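Local coordinates for protein endonuclease V (Bacillus subtilis, PDB 3GA2) that probably initiates repair of deaminated bases in DNA, using magnesium to cut the second phosphodiester bond 3' to a deoxyinosine and leaving the lesion on the nicked strand, at residues D5-K8 against F9-K13; L18-Q21 against F22-N26; P32-P36 against D37-T41; F90-F93 against R94-L98; T130-A133 against F134-K138. The protein carries 1 engineered substitution. All blocks are in the same frame, centred on the assembly; numbering follows the deposited sequence.

Contact 1: D5-K8 against F9-K13; sequences DVHK and FDMKK
Between His7 and Met11 the chain runs extended and then kinks at Phe9 and Asp10, with no hydrogen bond joining 5-8 to 9-13; this is the loop that leads to the N-cap of helix 14-25 at Lys13. The His7 and Phe9 side chains cross at about a right angle. His7 NE2 lies 4.0 Å from Phe9 CE1, His7 CD2 sits over one face of the phenylalanine, and the ring planes are inclined at 56°. Selenomethionine Met11 folds back, bent at chi2 and chi3, which brings its SE to 3.3 Å from Lys8 O and 4.5 Å from His7 CD2. On another side of the chain Asp10 OD2 lies against the aliphatic stem of Lys8, 3.1 Å from Lys8 CG. His7 meets the Phe135 ring edge-to-face and the His131 ring with the planes at about 30°, while Phe9 rests on Leu96 and Pro97. Lys8 NZ stays 5.0 Å from Asp10 OD2, so any attraction is probably weak, and packing of His7, Phe9 and Met11 probably holds this loop more than polar bonds do.

Contact 2: L18-Q21 against F22-N26; sequences LQVQ and FNLKN
Leu18 and Phe22, one helical turn apart, lie side by side and point the same way, the leucine meeting the CE2 corner of the ring obliquely with Leu18 CD1 3.6 Å from Phe22 CE2. Phe22 CG stands beside its own backbone N, anti to the carbonyl carbon (chi1 -79°), a setting that swings the ring back along the helix toward Leu18. On another flank Val20 and Leu24 repeat the pattern more loosely, Val20 CG1 being 4.0 Å from Leu24 CD1. This Val20 branch is anti to the backbone N (chi1 177°), and Leu24 CG passes 3.4 Å from Val20 O on its way there. The Asn23 side chain lies close to Gln19 O, its CG 3.1 Å away, but the bond to that oxygen comes from the Asn23 backbone N. Beneath these pairs runs the i to i+4 bonding of helix 14-25: Leu24 N to Val20 O is almost perfectly straight at 179°, and Lys25 N to Gln21 O is short at 2.7 Å. At the far end of its side chain Lys25 NZ bonds to Asn124 OD1. The two flanks thus differ in chemistry: Val20 and Leu24 pack inward, Val20 against His7 and Leu24 against His131 and Phe134, whereas the Gln19 and Asn23 amides lie on an exposed side, where solvent can probably serve their polar ends.

Contact 3: P32-P36 against D37-T41; sequences PTIHP and DSINT
The His35 imidazole has a water in its plane at one edge; its CB, rather than the ring, faces the second segment, 3.7 Å from Asp37 OD1. The stretch forms a short 3-10 turn in the loop between helix 14-25 and strand 41-52, the first strand of the RNase H-like sheet. His35 O accepts two hydrogen bonds from Ser38: the backbone N arrives from above the carbonyl plane, while the hydroxyl approaches closer to it, tilted by 16°. Ser38 OG is placed there by chi1 of 79°, between its own N and carbonyl carbon. Ile34 and Ile39 cross at about a right angle, Ile34 CD1 touching Ile39 CG2 at 3.6 Å. Ile34 continues onto Ile204 of helix 198-207, and Ile39 onto Val112. With alanine at Ile39, the end of Ile34 would probably lose its apolar neighbour and a gap would open between Ile34 and the loop at Val112. The same water accepts from His35 N at 2.9 Å and donates to Ser38 OG at 2.7 Å.

Contact 4: F90-F93 against R94-L98; sequences FLAF and RELPL
Leu91 slots between two polar side chains of the next turn, its CA lying over the centre of the Arg94 guanidinium, 3.6 Å above the plane, and its CG against the Glu95 carboxylate. This irregular helical turn leads into helix 96-105 of the RNase H-like fold. The Leu91 and Arg94 side chains cross at about a right angle, and Leu91 CD1 comes to 3.3 Å from Arg94 NE. Arg94 CG sits between its own N and carbonyl carbon (chi1 53°); from there the chain extends to NE and runs back along the turn, covering Leu91. Replacing Arg94 with alanine would probably uncover that side of Leu91, leaving its side chain held mainly by Glu95. Glu95 approaches from another direction, its CD 3.4 Å from Leu91 CG, while its OE2 is hydrogen-bonded to Tyr49 OH. The Glu95 side chain is about 7 Å from that of Asp46 and about 8 Å from that of Asp116, both predicted magnesium ligands, so this turn borders the probable active site. Phe93, on the inner side, meets the rings of Phe17 and His131 edge-to-face. Ala92 O accepts twice: Glu95 N comes from above the carbonyl plane at 3.1 Å, and Leu96 N lies nearly along the C=O axis at 2.9 Å.

Contact 5: T130-A133 against F134-K138; sequences THAA and FFLGK
Residues 130-136 form the last turns of helix 128-136, with Leu136 N bonded to Ala132 O at 3.0 Å and Gly137 N to Ala133 O at 2.7 Å; Gly137 then leaves the helix with positive phi. His131 and Phe135 lie side by side on one flank, pointing the same way. The imidazole, its CG anti to the backbone N (chi1 -161°), reaches forward until both CD2 and NE2 are 4.2 Å from Phe135 CE1. Phe134 takes another flank: its CD1 edge comes in plane to His131 O at 3.4 Å, and the same atom is close to Thr130 O. His131 O also receives Phe134 N, which approaches from above the carbonyl plane. On a third side Leu136 CD1 meets Ala132 CB at 4.5 Å, and both residues pack on Phe115 of strand 113-116. Past the helix end Lys138 NZ forms a salt bridge with Glu109 OE2; within the helix Thr130 OG1 is hydrogen-bonded to Gly193 O. Apolar groups therefore cover several sides of this helix, as suits the buried crossover connection between strands 113-116 and 140-144 in a beta-alpha-beta unit of the RNase H-like fold.

How the contacts relate
Contacts 1, 2, 4 and 5 meet in one aromatic and aliphatic cluster, while contact 3 stands apart, its nearest atoms about 8 Å from contact 5 and about 18 Å from contact 4. His7 of contact 1 touches contacts 2, 4 and 5: its CE1 lies 3.6 Å from Val20 CG1 of contact 2 and 3.5 Å from Phe135 CE1 of contact 5, and its NE2 4.2 Å from Phe93 CE2 of contact 4. Leu96 of contact 4 packs its CD2 3.5 Å from His131 NE2 of contact 5. Leu18 and Gln21 bring contact 2 onto Phe90. Contact 4 borders the predicted magnesium site through Glu95; in contact 5 the Ala132 side chain remains about 12 Å from that of Asp116.

Contact 1: D5-K8 against F9-K13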
loop_
_atom_site.group_PDB
_atom_site.type_symbol
_atom_site.label_atom_id
_atom_site.label_comp_id
_atom_site.label_asym_id
_atom_site.label_seq_id
_atom_site.Cartn_x
_atom_site.Cartn_y
_atom_site.Cartn_z
ATOM N N ASP A 5 -9.404 4.641 15.590
ATOM C CA ASP A 5 -10.005 3.335 15.850
ATOM C C ASP A 5 -11.250 3.172 14.981
ATOM O O ASP A 5 -12.375 3.173 15.481
ATOM C CB ASP A 5 -10.391 3.217 17.327
ATOM C CG ASP A 5 -10.597 1.779 17.764
ATOM O OD1 ASP A 5 -11.305 1.028 17.060
ATOM O OD2 ASP A 5 -10.053 1.398 18.820
ATOM N N VAL A 6 -11.039 3.034 13.675
ATOM C CA VAL A 6 -12.136 2.888 12.725
ATOM C C VAL A 6 -13.077 1.744 13.085
ATOM O O VAL A 6 -14.273 1.956 13.274
ATOM C CB VAL A 6 -11.604 2.647 11.298
ATOM C CG1 VAL A 6 -12.759 2.612 10.315
ATOM C CG2 VAL A 6 -10.614 3.739 10.924
ATOM N N HIS A 7 -12.537 0.533 13.170
ATOM C CA HIS A 7 -13.345 -0.628 13.505
ATOM C C HIS A 7 -12.520 -1.758 14.101
ATOM O O HIS A 7 -11.289 -1.742 14.065
ATOM C CB HIS A 7 -14.075 -1.154 12.264
ATOM C CG HIS A 7 -13.163 -1.647 11.182
ATOM N ND1 HIS A 7 -12.757 -0.852 10.130
ATOM C CD2 HIS A 7 -12.595 -2.858 10.979
ATOM C CE1 HIS A 7 -11.982 -1.554 9.324
ATOM N NE2 HIS A 7 -11.867 -2.775 9.815
ATOM N N LYS A 8 -13.217 -2.752 14.637
ATOM C CA LYS A 8 -12.568 -3.904 15.242
ATOM C C LYS A 8 -12.384 -4.987 14.189
ATOM O O LYS A 8 -12.928 -4.894 13.091
ATOM C CB LYS A 8 -13.427 -4.429 16.393
ATOM C CG LYS A 8 -14.810 -4.877 15.951
ATOM C CD LYS A 8 -15.869 -4.553 16.987
ATOM C CE LYS A 8 -17.264 -4.826 16.439
ATOM N NZ LYS A 8 -18.332 -4.277 17.320
ATOM N N PHE A 9 -11.615 -6.013 14.527
ATOM C CA PHE A 9 -11.366 -7.109 13.600
ATOM C C PHE A 9 -12.007 -8.401 14.095
ATOM O O PHE A 9 -11.325 -9.404 14.288
ATOM C CB PHE A 9 -9.858 -7.291 13.428
ATOM C CG PHE A 9 -9.180 -6.099 12.816
ATOM C CD1 PHE A 9 -9.145 -5.935 11.434
ATOM C CD2 PHE A 9 -8.632 -5.108 13.620
ATOM C CE1 PHE A 9 -8.577 -4.798 10.866
ATOM C CE2 PHE A 9 -8.064 -3.971 13.063
ATOM C CZ PHE A 9 -8.038 -3.816 11.682
ATOM N N ASP A 10 -13.324 -8.372 14.299
ATOM C CA ASP A 10 -14.051 -9.548 14.775
ATOM C C ASP A 10 -14.935 -10.173 13.696
ATOM O O ASP A 10 -15.770 -11.027 13.997
ATOM C CB ASP A 10 -14.929 -9.187 15.976
ATOM C CG ASP A 10 -14.141 -8.599 17.122
ATOM O OD1 ASP A 10 -13.176 -9.245 17.590
ATOM O OD2 ASP A 10 -14.491 -7.488 17.567
HETATM N N MSE A 11 -14.756 -9.748 12.449
HETATM C CA MSE A 11 -15.547 -10.272 11.339
HETATM C C MSE A 11 -15.464 -11.796 11.251
HETATM O O MSE A 11 -14.389 -12.372 11.417
HETATM C CB MSE A 11 -15.073 -9.673 10.010
HETATM C CG MSE A 11 -15.292 -8.169 9.841
HETATM SE SE MSE A 11 -14.159 -7.044 10.939
HETATM C CE MSE A 11 -15.524 -6.281 12.072
ATOM N N LYS A 12 -16.598 -12.442 10.981
ATOM C CA LYS A 12 -16.638 -13.898 10.862
ATOM C C LYS A 12 -16.890 -14.320 9.415
ATOM O O LYS A 12 -15.957 -14.650 8.685
ATOM C CB LYS A 12 -17.730 -14.491 11.759
ATOM C CG LYS A 12 -18.210 -13.583 12.877
ATOM C CD LYS A 12 -19.534 -12.933 12.505
ATOM C CE LYS A 12 -19.992 -11.942 13.556
ATOM N NZ LYS A 12 -21.303 -11.340 13.193
ATOM N N LYS A 13 -18.154 -14.309 9.005
ATOM C CA LYS A 13 -18.520 -14.694 7.645
ATOM C C LYS A 13 -18.188 -13.582 6.651
ATOM O O LYS A 13 -17.918 -12.450 7.048
ATOM C CB LYS A 13 -20.013 -15.023 7.583
ATOM C CG LYS A 13 -20.914 -13.955 8.179
ATOM C CD LYS A 13 -22.371 -14.378 8.133
ATOM C CE LYS A 13 -23.265 -13.357 8.820
ATOM N NZ LYS A 13 -22.942 -13.218 10.269
#

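Contact 2: L18-Q21 against F22-N26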
loop_
_atom_site.group_PDB
_atom_site.type_symbol
_atom_site.label_atom_id
_atom_site.label_comp_id
_atom_site.label_asym_id
_atom_site.label_seq_id
_atom_site.Cartn_x
_atom_site.Cartn_y
_atom_site.Cartn_z
ATOM N N LEU A 18 -17.818 -7.644 3.951
ATOM C CA LEU A 18 -18.439 -6.808 2.927
ATOM C C LEU A 18 -19.100 -5.574 3.515
ATOM O O LEU A 18 -19.072 -4.497 2.916
ATOM C CB LEU A 18 -19.484 -7.594 2.128
ATOM C CG LEU A 18 -19.020 -8.310 0.861
ATOM C CD1 LEU A 18 -18.314 -7.314 -0.057
ATOM C CD2 LEU A 18 -18.097 -9.443 1.221
ATOM N N GLN A 19 -19.700 -5.730 4.688
ATOM C CA GLN A 19 -20.377 -4.616 5.335
ATOM C C GLN A 19 -19.379 -3.532 5.721
ATOM O O GLN A 19 -19.654 -2.344 5.571
ATOM C CB GLN A 19 -21.128 -5.101 6.576
ATOM C CG GLN A 19 -22.168 -4.111 7.068
ATOM C CD GLN A 19 -23.342 -3.979 6.109
ATOM O OE1 GLN A 19 -24.169 -3.077 6.243
ATOM N NE2 GLN A 19 -23.425 -4.889 5.141
ATOM N N VAL A 20 -18.219 -3.944 6.227
ATOM C CA VAL A 20 -17.184 -2.993 6.617
ATOM C C VAL A 20 -16.673 -2.259 5.377
ATOM O O VAL A 20 -16.559 -1.041 5.382
ATOM C CB VAL A 20 -15.996 -3.703 7.319
ATOM C CG1 VAL A 20 -14.901 -2.695 7.653
ATOM C CG2 VAL A 20 -16.477 -4.386 8.594
ATOM N N GLN A 21 -16.379 -3.003 4.313
ATOM C CA GLN A 21 -15.883 -2.391 3.087
ATOM C C GLN A 21 -16.876 -1.393 2.512
ATOM O O GLN A 21 -16.516 -0.266 2.170
ATOM C CB GLN A 21 -15.584 -3.444 2.019
ATOM C CG GLN A 21 -14.472 -4.406 2.373
ATOM C CD GLN A 21 -14.057 -5.267 1.197
ATOM O OE1 GLN A 21 -14.892 -5.677 0.383
ATOM N NE2 GLN A 21 -12.765 -5.564 1.109
ATOM N N PHE A 22 -18.130 -1.814 2.399
ATOM C CA PHE A 22 -19.162 -0.951 1.840
ATOM C C PHE A 22 -19.361 0.327 2.645
ATOM O O PHE A 22 -19.671 1.381 2.089
ATOM C CB PHE A 22 -20.478 -1.724 1.708
ATOM C CG PHE A 22 -20.523 -2.640 0.511
ATOM C CD1 PHE A 22 -20.301 -2.141 -0.770
ATOM C CD2 PHE A 22 -20.805 -3.994 0.658
ATOM C CE1 PHE A 22 -20.361 -2.975 -1.884
ATOM C CE2 PHE A 22 -20.865 -4.835 -0.454
ATOM C CZ PHE A 22 -20.645 -4.322 -1.726
ATOM N N ASN A 23 -19.172 0.240 3.954
ATOM C CA ASN A 23 -19.322 1.412 4.799
ATOM C C ASN A 23 -18.186 2.389 4.529
ATOM O O ASN A 23 -18.417 3.553 4.213
ATOM C CB ASN A 23 -19.316 1.003 6.275
ATOM C CG ASN A 23 -20.635 0.400 6.716
ATOM O OD1 ASN A 23 -20.741 -0.168 7.805
ATOM N ND2 ASN A 23 -21.654 0.530 5.877
ATOM N N LEU A 24 -16.954 1.907 4.646
ATOM C CA LEU A 24 -15.789 2.751 4.424
ATOM C C LEU A 24 -15.695 3.252 2.986
ATOM O O LEU A 24 -15.258 4.377 2.744
ATOM C CB LEU A 24 -14.518 1.988 4.788
ATOM C CG LEU A 24 -14.439 1.525 6.245
ATOM C CD1 LEU A 24 -13.168 0.719 6.438
ATOM C CD2 LEU A 24 -14.466 2.728 7.183
ATOM N N LYS A 25 -16.116 2.418 2.040
ATOM C CA LYS A 25 -16.067 2.774 0.630
ATOM C C LYS A 25 -16.825 4.064 0.345
ATOM O O LYS A 25 -16.450 4.827 -0.541
ATOM C CB LYS A 25 -16.639 1.639 -0.224
ATOM C CG LYS A 25 -16.494 1.863 -1.715
ATOM C CD LYS A 25 -16.838 0.617 -2.519
ATOM C CE LYS A 25 -18.291 0.229 -2.382
ATOM N NZ LYS A 25 -18.625 -0.915 -3.273
ATOM N N ASN A 26 -17.888 4.314 1.095
ATOM C CA ASN A 26 -18.664 5.524 0.886
ATOM C C ASN A 26 -17.999 6.723 1.548
ATOM O O ASN A 26 -18.496 7.844 1.462
ATOM C CB ASN A 26 -20.088 5.336 1.414
ATOM C CG ASN A 26 -20.860 4.292 0.630
ATOM O OD1 ASN A 26 -20.966 4.375 -0.597
ATOM N ND2 ASN A 26 -21.403 3.304 1.330
#

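Contact 3: P32-P36 against D37-T41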
loop_
_atom_site.group_PDB
_atom_site.type_symbol
_atom_site.label_atom_id
_atom_site.label_comp_id
_atom_site.label_asym_id
_atom_site.label_seq_id
_atom_site.Cartn_x
_atom_site.Cartn_y
_atom_site.Cartn_z
ATOM N N PRO A 32 -8.318 15.655 -2.480
ATOM C CA PRO A 32 -7.097 16.345 -2.058
ATOM C C PRO A 32 -5.962 16.372 -3.092
ATOM O O PRO A 32 -5.627 15.356 -3.701
ATOM C CB PRO A 32 -6.718 15.599 -0.783
ATOM C CG PRO A 32 -8.063 15.220 -0.220
ATOM C CD PRO A 32 -8.765 14.704 -1.445
ATOM N N THR A 33 -5.388 17.554 -3.288
ATOM C CA THR A 33 -4.279 17.728 -4.212
ATOM C C THR A 33 -3.058 17.948 -3.332
ATOM O O THR A 33 -3.078 18.788 -2.436
ATOM C CB THR A 33 -4.488 18.957 -5.140
ATOM O OG1 THR A 33 -5.564 18.696 -6.045
ATOM C CG2 THR A 33 -3.234 19.244 -5.947
ATOM N N ILE A 34 -1.999 17.183 -3.567
ATOM C CA ILE A 34 -0.807 17.321 -2.745
ATOM C C ILE A 34 0.450 17.292 -3.592
ATOM O O ILE A 34 0.784 16.274 -4.201
ATOM C CB ILE A 34 -0.773 16.215 -1.650
ATOM C CG1 ILE A 34 0.487 16.338 -0.794
ATOM C CG2 ILE A 34 -0.855 14.851 -2.290
ATOM C CD1 ILE A 34 1.732 15.752 -1.415
ATOM N N HIS A 35 1.135 18.430 -3.636
ATOM C CA HIS A 35 2.361 18.557 -4.409
ATOM C C HIS A 35 3.517 17.858 -3.726
ATOM O O HIS A 35 3.649 17.891 -2.501
ATOM C CB HIS A 35 2.735 20.029 -4.605
ATOM C CG HIS A 35 1.781 20.787 -5.469
ATOM N ND1 HIS A 35 0.560 21.235 -5.014
ATOM C CD2 HIS A 35 1.862 21.166 -6.766
ATOM C CE1 HIS A 35 -0.070 21.860 -5.993
ATOM N NE2 HIS A 35 0.698 21.831 -7.068
ATOM N N PRO A 36 4.376 17.219 -4.523
ATOM C CA PRO A 36 5.544 16.499 -4.025
ATOM C C PRO A 36 6.458 17.365 -3.162
ATOM O O PRO A 36 6.930 16.925 -2.118
ATOM C CB PRO A 36 6.224 16.035 -5.306
ATOM C CG PRO A 36 5.069 15.809 -6.223
ATOM C CD PRO A 36 4.221 17.028 -5.974
ATOM N N ASP A 37 6.712 18.600 -3.576
ATOM C CA ASP A 37 7.596 19.436 -2.775
ATOM C C ASP A 37 6.945 20.129 -1.584
ATOM O O ASP A 37 7.592 20.918 -0.898
ATOM C CB ASP A 37 8.298 20.471 -3.649
ATOM C CG ASP A 37 7.426 20.977 -4.754
ATOM O OD1 ASP A 37 6.229 21.235 -4.496
ATOM O OD2 ASP A 37 7.943 21.127 -5.882
ATOM N N SER A 38 5.678 19.834 -1.324
ATOM C CA SER A 38 5.012 20.450 -0.190
ATOM C C SER A 38 5.064 19.553 1.050
ATOM O O SER A 38 4.660 19.971 2.128
ATOM C CB SER A 38 3.549 20.766 -0.526
ATOM O OG SER A 38 2.750 19.601 -0.433
ATOM N N ILE A 39 5.555 18.325 0.908
ATOM C CA ILE A 39 5.617 17.412 2.054
ATOM C C ILE A 39 6.995 17.281 2.706
ATOM O O ILE A 39 8.026 17.462 2.055
ATOM C CB ILE A 39 5.128 16.005 1.674
ATOM C CG1 ILE A 39 5.769 15.573 0.353
ATOM C CG2 ILE A 39 3.603 15.987 1.615
ATOM C CD1 ILE A 39 5.295 14.230 -0.159
ATOM N N ASN A 40 6.994 16.954 3.997
ATOM C CA ASN A 40 8.222 16.796 4.768
ATOM C C ASN A 40 8.739 15.358 4.769
ATOM O O ASN A 40 9.946 15.123 4.709
ATOM C CB ASN A 40 8.004 17.235 6.223
ATOM C CG ASN A 40 7.595 18.695 6.348
ATOM O OD1 ASN A 40 8.300 19.590 5.887
ATOM N ND2 ASN A 40 6.448 18.939 6.981
ATOM N N THR A 41 7.823 14.398 4.850
ATOM C CA THR A 41 8.194 12.990 4.883
ATOM C C THR A 41 7.212 12.096 4.121
ATOM O O THR A 41 6.057 12.460 3.898
ATOM C CB THR A 41 8.253 12.478 6.340
ATOM O OG1 THR A 41 6.995 12.727 6.983
ATOM C CG2 THR A 41 9.356 13.172 7.112
HETATM O O HOH W 1 0.451 20.405 -1.615
#

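Contact 4: F90-F93 against R94-L98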
loop_
_atom_site.group_PDB
_atom_site.type_symbol
_atom_site.label_atom_id
_atom_site.label_comp_id
_atom_site.label_asym_id
_atom_site.label_seq_id
_atom_site.Cartn_x
_atom_site.Cartn_y
_atom_site.Cartn_z
ATOM N N PHE A 90 -10.263 -11.055 1.309
ATOM C CA PHE A 90 -10.120 -9.946 2.244
ATOM C C PHE A 90 -8.755 -9.899 2.910
ATOM O O PHE A 90 -8.656 -9.830 4.130
ATOM C CB PHE A 90 -11.207 -10.010 3.313
ATOM C CG PHE A 90 -12.581 -10.209 2.760
ATOM C CD1 PHE A 90 -13.108 -11.490 2.630
ATOM C CD2 PHE A 90 -13.343 -9.121 2.347
ATOM C CE1 PHE A 90 -14.375 -11.688 2.094
ATOM C CE2 PHE A 90 -14.613 -9.307 1.808
ATOM C CZ PHE A 90 -15.132 -10.595 1.682
ATOM N N LEU A 91 -7.705 -9.927 2.098
ATOM C CA LEU A 91 -6.342 -9.886 2.604
ATOM C C LEU A 91 -6.100 -8.686 3.515
ATOM O O LEU A 91 -5.505 -8.820 4.583
ATOM C CB LEU A 91 -5.359 -9.837 1.439
ATOM C CG LEU A 91 -3.879 -9.802 1.818
ATOM C CD1 LEU A 91 -3.517 -11.062 2.603
ATOM C CD2 LEU A 91 -3.035 -9.690 0.556
ATOM N N ALA A 92 -6.564 -7.516 3.088
ATOM C CA ALA A 92 -6.383 -6.292 3.856
ATOM C C ALA A 92 -6.781 -6.430 5.321
ATOM O O ALA A 92 -6.119 -5.879 6.204
ATOM C CB ALA A 92 -7.160 -5.155 3.216
ATOM N N PHE A 93 -7.863 -7.159 5.587
ATOM C CA PHE A 93 -8.315 -7.332 6.965
ATOM C C PHE A 93 -7.308 -8.085 7.827
ATOM O O PHE A 93 -7.142 -7.776 9.007
ATOM C CB PHE A 93 -9.670 -8.046 7.018
ATOM C CG PHE A 93 -10.818 -7.205 6.536
ATOM C CD1 PHE A 93 -11.050 -7.036 5.174
ATOM C CD2 PHE A 93 -11.665 -6.573 7.443
ATOM C CE1 PHE A 93 -12.111 -6.251 4.724
ATOM C CE2 PHE A 93 -12.725 -5.787 7.001
ATOM C CZ PHE A 93 -12.951 -5.625 5.639
ATOM N N ARG A 94 -6.627 -9.070 7.253
ATOM C CA ARG A 94 -5.651 -9.807 8.041
ATOM C C ARG A 94 -4.269 -9.170 8.027
ATOM O O ARG A 94 -3.311 -9.743 8.543
ATOM C CB ARG A 94 -5.564 -11.267 7.585
ATOM C CG ARG A 94 -5.332 -11.493 6.111
ATOM C CD ARG A 94 -5.123 -12.984 5.847
ATOM N NE ARG A 94 -5.146 -13.311 4.425
ATOM C CZ ARG A 94 -6.245 -13.330 3.678
ATOM N NH1 ARG A 94 -7.424 -13.043 4.217
ATOM N NH2 ARG A 94 -6.165 -13.639 2.390
ATOM N N GLU A 95 -4.167 -7.980 7.442
ATOM C CA GLU A 95 -2.890 -7.276 7.390
ATOM C C GLU A 95 -2.940 -6.029 8.259
ATOM O O GLU A 95 -1.959 -5.675 8.900
ATOM C CB GLU A 95 -2.557 -6.866 5.955
ATOM C CG GLU A 95 -2.425 -8.017 4.986
ATOM C CD GLU A 95 -2.011 -7.549 3.604
ATOM O OE1 GLU A 95 -2.715 -6.693 3.031
ATOM O OE2 GLU A 95 -0.985 -8.043 3.092
ATOM N N LEU A 96 -4.098 -5.379 8.276
ATOM C CA LEU A 96 -4.291 -4.160 9.040
ATOM C C LEU A 96 -3.792 -4.212 10.481
ATOM O O LEU A 96 -3.110 -3.291 10.932
ATOM C CB LEU A 96 -5.761 -3.749 8.996
ATOM C CG LEU A 96 -6.116 -2.687 7.949
ATOM C CD1 LEU A 96 -5.425 -3.007 6.634
ATOM C CD2 LEU A 96 -7.632 -2.626 7.764
ATOM N N PRO A 97 -4.120 -5.280 11.225
ATOM C CA PRO A 97 -3.653 -5.363 12.616
ATOM C C PRO A 97 -2.141 -5.140 12.742
ATOM O O PRO A 97 -1.690 -4.367 13.587
ATOM C CB PRO A 97 -4.094 -6.765 13.039
ATOM C CG PRO A 97 -5.394 -6.920 12.283
ATOM C CD PRO A 97 -5.011 -6.407 10.904
ATOM N N LEU A 98 -1.361 -5.803 11.896
ATOM C CA LEU A 98 0.088 -5.630 11.931
ATOM C C LEU A 98 0.483 -4.238 11.443
ATOM O O LEU A 98 1.444 -3.650 11.940
ATOM C CB LEU A 98 0.784 -6.690 11.073
ATOM C CG LEU A 98 0.844 -8.088 11.694
ATOM C CD1 LEU A 98 1.406 -9.084 10.701
ATOM C CD2 LEU A 98 1.700 -8.034 12.949
#

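Contact 5: T130-A133 against F134-K138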
loop_
_atom_site.group_PDB
_atom_site.type_symbol
_atom_site.label_atom_id
_atom_site.label_comp_id
_atom_site.label_asym_id
_atom_site.label_seq_id
_atom_site.Cartn_x
_atom_site.Cartn_y
_atom_site.Cartn_z
ATOM N N THR A 130 -6.100 1.852 0.476
ATOM C CA THR A 130 -7.265 2.680 0.744
ATOM C C THR A 130 -7.799 2.410 2.151
ATOM O O THR A 130 -8.034 3.333 2.934
ATOM C CB THR A 130 -8.383 2.413 -0.293
ATOM O OG1 THR A 130 -7.917 2.778 -1.599
ATOM C CG2 THR A 130 -9.640 3.224 0.036
ATOM N N HIS A 131 -7.974 1.131 2.461
ATOM C CA HIS A 131 -8.483 0.702 3.753
ATOM C C HIS A 131 -7.622 1.212 4.917
ATOM O O HIS A 131 -8.146 1.753 5.894
ATOM C CB HIS A 131 -8.570 -0.835 3.780
ATOM C CG HIS A 131 -9.479 -1.376 4.840
ATOM N ND1 HIS A 131 -9.910 -2.688 4.851
ATOM C CD2 HIS A 131 -10.034 -0.791 5.927
ATOM C CE1 HIS A 131 -10.689 -2.884 5.899
ATOM N NE2 HIS A 131 -10.781 -1.749 6.569
ATOM N N ALA A 132 -6.307 1.045 4.815
ATOM C CA ALA A 132 -5.402 1.500 5.867
ATOM C C ALA A 132 -5.493 3.009 6.096
ATOM O O ALA A 132 -5.285 3.487 7.211
ATOM C CB ALA A 132 -3.965 1.115 5.521
ATOM N N ALA A 133 -5.809 3.755 5.044
ATOM C CA ALA A 133 -5.897 5.208 5.152
ATOM C C ALA A 133 -6.831 5.667 6.263
ATOM O O ALA A 133 -6.519 6.611 6.986
ATOM C CB ALA A 133 -6.337 5.805 3.831
ATOM N N PHE A 134 -7.975 5.007 6.406
ATOM C CA PHE A 134 -8.914 5.403 7.446
ATOM C C PHE A 134 -8.283 5.316 8.829
ATOM O O PHE A 134 -8.467 6.209 9.653
ATOM C CB PHE A 134 -10.181 4.551 7.389
ATOM C CG PHE A 134 -10.937 4.685 6.104
ATOM C CD1 PHE A 134 -10.782 3.748 5.090
ATOM C CD2 PHE A 134 -11.790 5.758 5.898
ATOM C CE1 PHE A 134 -11.468 3.878 3.881
ATOM C CE2 PHE A 134 -12.482 5.901 4.695
ATOM C CZ PHE A 134 -12.319 4.958 3.686
ATOM N N PHE A 135 -7.530 4.253 9.087
ATOM C CA PHE A 135 -6.887 4.108 10.385
ATOM C C PHE A 135 -5.765 5.123 10.587
ATOM O O PHE A 135 -5.637 5.716 11.658
ATOM C CB PHE A 135 -6.306 2.707 10.558
ATOM C CG PHE A 135 -7.333 1.637 10.770
ATOM C CD1 PHE A 135 -7.979 1.047 9.690
ATOM C CD2 PHE A 135 -7.619 1.182 12.055
ATOM C CE1 PHE A 135 -8.895 0.008 9.881
ATOM C CE2 PHE A 135 -8.531 0.147 12.262
ATOM C CZ PHE A 135 -9.171 -0.442 11.170
ATOM N N LEU A 136 -4.954 5.318 9.551
ATOM C CA LEU A 136 -3.825 6.241 9.615
ATOM C C LEU A 136 -4.221 7.713 9.586
ATOM O O LEU A 136 -3.484 8.567 10.078
ATOM C CB LEU A 136 -2.853 5.965 8.461
ATOM C CG LEU A 136 -2.284 4.553 8.307
ATOM C CD1 LEU A 136 -1.411 4.478 7.051
ATOM C CD2 LEU A 136 -1.464 4.188 9.541
ATOM N N GLY A 137 -5.379 8.015 9.008
ATOM C CA GLY A 137 -5.815 9.402 8.923
ATOM C C GLY A 137 -4.856 10.225 8.068
ATOM O O GLY A 137 -4.750 11.441 8.216
ATOM N N LYS A 138 -4.147 9.554 7.167
ATOM C CA LYS A 138 -3.207 10.231 6.300
ATOM C C LYS A 138 -3.405 9.827 4.851
ATOM O O LYS A 138 -4.012 8.805 4.555
ATOM C CB LYS A 138 -1.766 9.904 6.716
ATOM C CG LYS A 138 -1.353 10.430 8.088
ATOM C CD LYS A 138 -1.278 11.959 8.117
ATOM C CE LYS A 138 -0.572 12.460 9.377
ATOM N NZ LYS A 138 -0.343 13.935 9.355
#